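Local coordinates for protein glutathione synthetase-like effector 30 (Gpa-GSS30-apo) (Globodera pallida, PDB 5OET) that belongs to the glutathione synthetase family and is probably a parasite effector that arose from a housekeeping enzyme joining gamma-glutamylcysteine and glycine with ATP, at residues A58-D68 / M82-S90; L291-L300 / F328-I336. One frame throughout, in Å; residues are numbered along the deposited sequence.

The two contacts follow one another along the chain: contact 1 closes before contact 2 opens. After the N-terminal helix 44-59, strand 64-67 pairs with strand 83-90, and contact 1 closes a loop of 13 unmodelled residues. Strand 83-90 carries this hairpin into the large mixed sheet, next to strand 454-459, and to the second subunit. Much later, contact 2 joins the short strand 291-293 and the turn after it to the end of helix 325-331. It closes a loop that runs through strands 300-302 and 306-314 of the six-stranded sheet. The centres of contact 1 and contact 2 are about 36 Å apart, and the two do not touch.

Contact 1 of 2, residues A58-D68 / M82-S90; sequences ALSNGLVKFVD and MMTQFLPLS
An antiparallel beta hairpin joins 58-68 to 82-90, at the margin of the large mixed sheet and against the second subunit. Val67 N donates to Met83 O at 2.9 Å, and Met83 N returns a bond to Val67 O. Lys65 and Gln85 form the next hydrogen-bonded pair, with Lys65 N 2.9 Å from Gln85 O. Leu87 N then donates to Leu63 O at 3.1 Å. Leu63 is the centre of an inverse gamma turn between the helix and the strand.

Phe66 and Thr84 lie side by side and point the same way. Thr84 CG2 meets Phe66 CD1 at 3.8 Å, approaching the ring obliquely. Phe66 packs on Met259 and Leu260 of helix 259-270 and on Leu59 of the second subunit. Thr84 OG1 is hydrogen-bonded to Thr84 OG1 of the second subunit. Val67 and Gln85 share the other face, where Val67 CG2 rests on Gln85 CB. Gln85 bends at chi2 (55°), which brings OE1 back to accept from Phe86 N in the carbonyl plane.

The helix end also takes part. Leu59 CD2 packs on Phe86 CB at 3.7 Å and sits at the edge of the ring. The Lys65 and Leu87 side chains cross at about a right angle, with Lys65 CD 3.7 Å from Leu87 CD2.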
# COMPACT_ATOMS: atom_id res chain seq x y z
N ALA A 58 -0.61 -2.95 -6.72
CA ALA A 58 -0.31 -1.52 -6.59
C ALA A 58 -1.20 -0.81 -5.58
O ALA A 58 -0.70 -0.10 -4.71
CB ALA A 58 -0.43 -0.85 -7.95
N LEU A 59 -2.50 -1.03 -5.68
CA LEU A 59 -3.48 -0.49 -4.72
C LEU A 59 -3.29 -1.00 -3.29
O LEU A 59 -3.72 -0.35 -2.33
CB LEU A 59 -4.91 -0.80 -5.19
CG LEU A 59 -5.33 -0.13 -6.50
CD1 LEU A 59 -6.67 -0.67 -6.96
CD2 LEU A 59 -5.38 1.37 -6.35
N SER A 60 -2.66 -2.15 -3.15
CA SER A 60 -2.36 -2.74 -1.84
C SER A 60 -0.99 -2.35 -1.27
O SER A 60 -0.67 -2.73 -0.14
CB SER A 60 -2.48 -4.25 -1.96
OG SER A 60 -3.79 -4.59 -2.41
N ASN A 61 -0.19 -1.59 -2.01
CA ASN A 61 1.19 -1.33 -1.62
C ASN A 61 1.68 0.08 -1.91
O ASN A 61 2.87 0.29 -2.12
CB ASN A 61 2.07 -2.35 -2.29
CG ASN A 61 1.92 -3.69 -1.66
OD1 ASN A 61 2.38 -3.87 -0.55
ND2 ASN A 61 1.20 -4.59 -2.29
N GLY A 62 0.76 1.05 -1.88
CA GLY A 62 1.13 2.45 -1.93
C GLY A 62 1.53 3.04 -3.27
O GLY A 62 1.99 4.19 -3.33
N LEU A 63 1.32 2.29 -4.36
CA LEU A 63 1.61 2.79 -5.70
C LEU A 63 0.40 3.56 -6.17
O LEU A 63 -0.30 3.16 -7.09
CB LEU A 63 1.97 1.65 -6.65
CG LEU A 63 3.33 1.00 -6.33
CD1 LEU A 63 3.54 -0.19 -7.25
CD2 LEU A 63 4.47 2.01 -6.42
N VAL A 64 0.20 4.69 -5.51
CA VAL A 64 -1.02 5.47 -5.63
C VAL A 64 -0.69 6.95 -5.55
O VAL A 64 0.41 7.32 -5.10
CB VAL A 64 -2.08 5.07 -4.54
CG1 VAL A 64 -2.70 3.71 -4.87
CG2 VAL A 64 -1.50 5.04 -3.13
N LYS A 65 -1.63 7.78 -6.00
CA LYS A 65 -1.57 9.23 -5.79
C LYS A 65 -2.96 9.76 -5.44
O LYS A 65 -3.98 9.14 -5.77
CB LYS A 65 -1.07 9.93 -7.07
CG LYS A 65 -2.11 9.95 -8.20
CD LYS A 65 -1.60 10.19 -9.60
CE LYS A 65 -0.82 11.48 -9.75
NZ LYS A 65 -0.90 11.96 -11.16
N PHE A 66 -3.01 10.95 -4.84
CA PHE A 66 -4.29 11.63 -4.63
C PHE A 66 -4.85 12.21 -5.95
O PHE A 66 -4.09 12.71 -6.77
CB PHE A 66 -4.15 12.72 -3.58
CG PHE A 66 -3.86 12.21 -2.19
CD1 PHE A 66 -4.87 11.57 -1.45
CD2 PHE A 66 -2.61 12.39 -1.60
CE1 PHE A 66 -4.63 11.10 -0.16
CE2 PHE A 66 -2.36 11.92 -0.31
CZ PHE A 66 -3.37 11.28 0.41
N VAL A 67 -6.16 12.11 -6.15
CA VAL A 67 -6.85 12.69 -7.33
C VAL A 67 -8.15 13.39 -6.91
O VAL A 67 -8.61 13.12 -5.81
CB VAL A 67 -7.15 11.59 -8.38
CG1 VAL A 67 -7.85 12.17 -9.62
CG2 VAL A 67 -5.89 10.84 -8.80
N ASP A 68 -8.75 14.25 -7.75
CA ASP A 68 -10.18 14.74 -7.65
C ASP A 68 -10.26 16.04 -6.81
O ASP A 68 -9.28 16.78 -6.70
CB ASP A 68 -11.15 13.66 -7.08
CG ASP A 68 -12.63 13.83 -7.51
OD1 ASP A 68 -13.09 14.93 -7.92
OD2 ASP A 68 -13.35 12.83 -7.38
N MET A 82 -11.51 14.19 -2.58
CA MET A 82 -10.17 13.67 -2.87
C MET A 82 -9.94 12.17 -2.53
O MET A 82 -10.00 11.76 -1.38
CB MET A 82 -9.13 14.51 -2.13
CG MET A 82 -7.74 14.52 -2.79
SD MET A 82 -7.49 15.77 -4.09
CE MET A 82 -7.61 17.34 -3.23
N MET A 83 -9.64 11.35 -3.54
CA MET A 83 -9.47 9.90 -3.37
C MET A 83 -8.09 9.47 -3.84
O MET A 83 -7.24 10.30 -4.10
CB MET A 83 -10.56 9.15 -4.15
CG MET A 83 -11.95 9.68 -3.87
SD MET A 83 -13.23 8.42 -4.05
CE MET A 83 -14.70 9.44 -4.11
N THR A 84 -7.86 8.17 -3.92
CA THR A 84 -6.62 7.68 -4.48
C THR A 84 -6.85 6.78 -5.69
O THR A 84 -7.89 6.12 -5.82
CB THR A 84 -5.77 6.92 -3.45
OG1 THR A 84 -6.55 5.90 -2.83
CG2 THR A 84 -5.25 7.87 -2.40
N GLN A 85 -5.83 6.79 -6.56
CA GLN A 85 -5.80 6.05 -7.81
C GLN A 85 -4.41 5.47 -7.99
O GLN A 85 -3.45 6.08 -7.55
CB GLN A 85 -6.14 6.97 -9.00
CG GLN A 85 -6.45 6.24 -10.29
CD GLN A 85 -7.55 5.21 -10.12
OE1 GLN A 85 -7.30 4.05 -9.73
NE2 GLN A 85 -8.80 5.62 -10.41
N PHE A 86 -4.31 4.30 -8.64
CA PHE A 86 -3.00 3.66 -8.83
C PHE A 86 -2.25 4.37 -9.94
O PHE A 86 -2.86 5.04 -10.78
CB PHE A 86 -3.06 2.13 -9.07
CG PHE A 86 -3.61 1.72 -10.42
CD1 PHE A 86 -4.99 1.57 -10.62
CD2 PHE A 86 -2.75 1.46 -11.48
CE1 PHE A 86 -5.49 1.21 -11.86
CE2 PHE A 86 -3.25 1.10 -12.71
CZ PHE A 86 -4.62 0.97 -12.90
N LEU A 87 -0.93 4.24 -9.91
CA LEU A 87 -0.05 4.91 -10.86
C LEU A 87 0.10 4.04 -12.11
O LEU A 87 0.34 2.85 -12.00
CB LEU A 87 1.31 5.13 -10.23
CG LEU A 87 1.37 6.07 -9.02
CD1 LEU A 87 2.75 6.05 -8.38
CD2 LEU A 87 0.97 7.49 -9.38
N PRO A 88 -0.03 4.64 -13.31
CA PRO A 88 0.13 3.78 -14.48
C PRO A 88 1.52 3.13 -14.56
O PRO A 88 2.53 3.75 -14.24
CB PRO A 88 -0.12 4.75 -15.64
CG PRO A 88 0.28 6.07 -15.10
CD PRO A 88 -0.22 6.04 -13.69
N LEU A 89 1.53 1.88 -15.00
CA LEU A 89 2.67 0.99 -14.91
C LEU A 89 2.74 0.09 -16.14
O LEU A 89 1.74 -0.15 -16.83
CB LEU A 89 2.54 0.13 -13.66
CG LEU A 89 1.26 -0.74 -13.51
CD1 LEU A 89 1.50 -2.18 -13.93
CD2 LEU A 89 0.72 -0.74 -12.08
N SER A 90 3.94 -0.37 -16.43
CA SER A 90 4.12 -1.39 -17.44
C SER A 90 3.86 -2.70 -16.71
O SER A 90 4.17 -2.81 -15.51
CB SER A 90 5.52 -1.35 -18.01
OG SER A 90 6.46 -1.55 -16.98

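Contact 2 of 2, residues L291-L300 / F328-I336; sequences LKRDPNNFSL and FVIDHSTAI
Arg293 reaches over the end of helix 325-331, its guanidinium lying with one face over Val329 CG1. The same group meets the backbone at its edge. Arg293 NH1 donates to His332 O at 2.6 Å, with an N-H...O angle of 155°, and the oxygen lies near the guanidinium plane. His332 is the first residue to leave the helix. The chain of Arg293 runs out with CG opposite the backbone N (chi1 -170°) and bends at chi3. Arg293 CD passes Ser333 CB at 4.0 Å. The imidazole of His332 stands steeply to the guanidinium, with the planes 73° apart, and its NE2 is hydrogen-bonded to Gly155 O.

A second link joins the two backbones. Thr334 N donates to Phe298 O at 3.0 Å. Ser333 CA makes a CA-H...O contact with the same oxygen. Both branches of Thr334 touch the turn. Thr334 CG2 lies 3.5 Å from Asn297 O, and Thr334 OG1 is 3.3 Å from Ser299 CB. The loop contains an Asx turn, in which Asp294 OD1 accepts from Asn296 N.

The rest of the packing is apolar. Leu300 CD2 meets Ile330 CG2 at 4.0 Å and also faces Ala335 CB. Leu291 CD1 touches the CD1 branch of Ile330. Val311 of strand 306-314 packs on Leu300, Ile330 and Ala335, which ties the contact to the six-stranded sheet. Ser333 OG donates a hydrogen bond to Ile330 O at the helix end.

The chemistry thus pairs a buried leucine-isoleucine patch with two arginines at the helix C terminus. Arg157 NH2 lies close to Arg293 NH1 and makes a weak hydrogen bond to the same His332 O. This carbonyl and the helix end may partly offset their like charges.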
# COMPACT_ATOMS: atom_id res chain seq x y z
N LEU A 291 6.18 29.27 11.01
CA LEU A 291 7.64 29.30 10.92
C LEU A 291 8.12 30.74 11.07
O LEU A 291 7.64 31.63 10.38
CB LEU A 291 8.15 28.75 9.59
CG LEU A 291 7.84 27.30 9.23
CD1 LEU A 291 8.21 26.96 7.80
CD2 LEU A 291 8.57 26.35 10.14
N LYS A 292 9.02 30.97 12.01
CA LYS A 292 9.79 32.20 12.08
C LYS A 292 11.24 31.81 12.26
O LYS A 292 11.57 30.63 12.45
CB LYS A 292 9.29 33.20 13.14
CG LYS A 292 8.72 32.63 14.44
CD LYS A 292 9.81 32.13 15.39
CE LYS A 292 9.26 31.63 16.72
NZ LYS A 292 8.83 32.68 17.67
N ARG A 293 12.12 32.79 12.12
CA ARG A 293 13.53 32.59 12.30
C ARG A 293 13.89 33.25 13.62
O ARG A 293 13.36 34.30 13.94
CB ARG A 293 14.28 33.23 11.14
CG ARG A 293 15.76 32.89 11.09
CD ARG A 293 16.38 33.33 9.77
NE ARG A 293 16.06 34.74 9.48
CZ ARG A 293 16.33 35.37 8.34
NH1 ARG A 293 16.97 34.78 7.34
NH2 ARG A 293 15.95 36.63 8.22
N ASP A 294 14.78 32.63 14.39
CA ASP A 294 15.29 33.26 15.60
C ASP A 294 16.16 34.46 15.23
O ASP A 294 17.00 34.35 14.36
CB ASP A 294 16.11 32.29 16.46
CG ASP A 294 16.08 32.65 17.96
OD1 ASP A 294 16.81 33.60 18.37
OD2 ASP A 294 15.31 31.98 18.72
N PRO A 295 15.96 35.62 15.90
CA PRO A 295 16.83 36.77 15.59
C PRO A 295 18.29 36.68 16.09
O PRO A 295 19.11 37.51 15.70
CB PRO A 295 16.11 37.94 16.27
CG PRO A 295 14.87 37.40 16.91
CD PRO A 295 15.06 35.92 17.02
N ASN A 296 18.60 35.72 16.96
CA ASN A 296 19.93 35.57 17.58
C ASN A 296 20.70 34.39 17.04
O ASN A 296 21.84 34.56 16.65
CB ASN A 296 19.77 35.38 19.09
CG ASN A 296 19.05 36.52 19.74
OD1 ASN A 296 19.57 37.63 19.83
ND2 ASN A 296 17.84 36.26 20.20
N ASN A 297 20.08 33.21 17.06
CA ASN A 297 20.59 31.98 16.46
C ASN A 297 20.57 31.99 14.94
O ASN A 297 21.39 31.32 14.31
CB ASN A 297 19.67 30.80 16.80
CG ASN A 297 19.77 30.34 18.20
OD1 ASN A 297 20.27 31.04 19.09
ND2 ASN A 297 19.27 29.13 18.44
N PHE A 298 19.57 32.66 14.37
CA PHE A 298 19.14 32.46 12.99
C PHE A 298 18.66 31.04 12.73
O PHE A 298 18.68 30.58 11.58
CB PHE A 298 20.20 32.89 11.99
CG PHE A 298 20.59 34.31 12.12
CD1 PHE A 298 19.67 35.32 11.82
CD2 PHE A 298 21.84 34.67 12.59
CE1 PHE A 298 20.00 36.66 11.95
CE2 PHE A 298 22.19 36.01 12.70
CZ PHE A 298 21.27 37.00 12.40
N SER A 299 18.17 30.37 13.76
CA SER A 299 17.65 29.02 13.60
C SER A 299 16.17 29.13 13.26
O SER A 299 15.51 30.08 13.64
CB SER A 299 17.92 28.14 14.83
OG SER A 299 17.16 28.51 15.94
N LEU A 300 15.68 28.15 12.51
CA LEU A 300 14.31 28.11 12.05
C LEU A 300 13.50 27.40 13.11
O LEU A 300 13.86 26.27 13.50
CB LEU A 300 14.21 27.37 10.72
CG LEU A 300 12.86 27.32 10.00
CD1 LEU A 300 12.50 28.67 9.41
CD2 LEU A 300 12.93 26.26 8.90
N PHE A 328 13.22 31.77 1.17
CA PHE A 328 14.57 32.32 1.33
C PHE A 328 14.86 32.73 2.77
O PHE A 328 16.02 32.71 3.19
CB PHE A 328 14.85 33.43 0.31
CG PHE A 328 15.15 32.91 -1.08
CD1 PHE A 328 14.12 32.43 -1.90
CD2 PHE A 328 16.46 32.86 -1.55
CE1 PHE A 328 14.40 31.92 -3.16
CE2 PHE A 328 16.74 32.37 -2.82
CZ PHE A 328 15.71 31.90 -3.63
N VAL A 329 13.82 33.07 3.53
CA VAL A 329 13.92 33.14 5.00
C VAL A 329 14.32 31.77 5.59
O VAL A 329 15.17 31.70 6.48
CB VAL A 329 12.62 33.70 5.64
CG1 VAL A 329 12.51 33.37 7.13
CG2 VAL A 329 12.54 35.21 5.43
N ILE A 330 13.75 30.68 5.08
CA ILE A 330 14.21 29.33 5.42
C ILE A 330 15.64 29.08 4.91
O ILE A 330 16.46 28.48 5.62
CB ILE A 330 13.28 28.24 4.83
CG1 ILE A 330 11.89 28.32 5.47
CG2 ILE A 330 13.86 26.84 5.04
CD1 ILE A 330 10.81 27.69 4.61
N ASP A 331 15.94 29.50 3.69
CA ASP A 331 17.25 29.27 3.07
C ASP A 331 18.39 29.97 3.82
O ASP A 331 19.49 29.43 3.89
CB ASP A 331 17.25 29.69 1.59
CG ASP A 331 18.20 28.84 0.74
OD1 ASP A 331 19.41 29.14 0.68
OD2 ASP A 331 17.72 27.85 0.15
N HIS A 332 18.12 31.16 4.36
CA HIS A 332 19.09 31.91 5.16
C HIS A 332 18.81 31.69 6.66
O HIS A 332 18.39 32.57 7.39
CB HIS A 332 19.06 33.40 4.76
CG HIS A 332 20.35 34.11 5.02
ND1 HIS A 332 20.42 35.42 5.45
CD2 HIS A 332 21.64 33.71 4.85
CE1 HIS A 332 21.69 35.80 5.51
NE2 HIS A 332 22.45 34.76 5.18
N SER A 333 19.02 30.45 7.09
CA SER A 333 18.80 30.03 8.46
C SER A 333 19.67 28.82 8.71
O SER A 333 20.23 28.28 7.77
CB SER A 333 17.34 29.64 8.67
OG SER A 333 17.11 28.33 8.17
N THR A 334 19.75 28.36 9.95
CA THR A 334 20.66 27.28 10.27
C THR A 334 20.15 25.88 9.88
O THR A 334 20.91 24.93 9.97
CB THR A 334 21.08 27.29 11.73
OG1 THR A 334 19.96 26.96 12.57
CG2 THR A 334 21.69 28.67 12.09
N ALA A 335 18.90 25.74 9.45
CA ALA A 335 18.39 24.43 9.05
C ALA A 335 19.16 23.92 7.83
O ALA A 335 19.56 24.70 6.96
CB ALA A 335 16.90 24.49 8.75
N ILE A 336 19.38 22.61 7.77
CA ILE A 336 19.97 22.01 6.60
C ILE A 336 18.88 21.99 5.52
O ILE A 336 17.76 21.59 5.79
CB ILE A 336 20.50 20.60 6.88
CG1 ILE A 336 21.61 20.67 7.92
CG2 ILE A 336 21.01 19.96 5.59
CD1 ILE A 336 22.09 19.31 8.39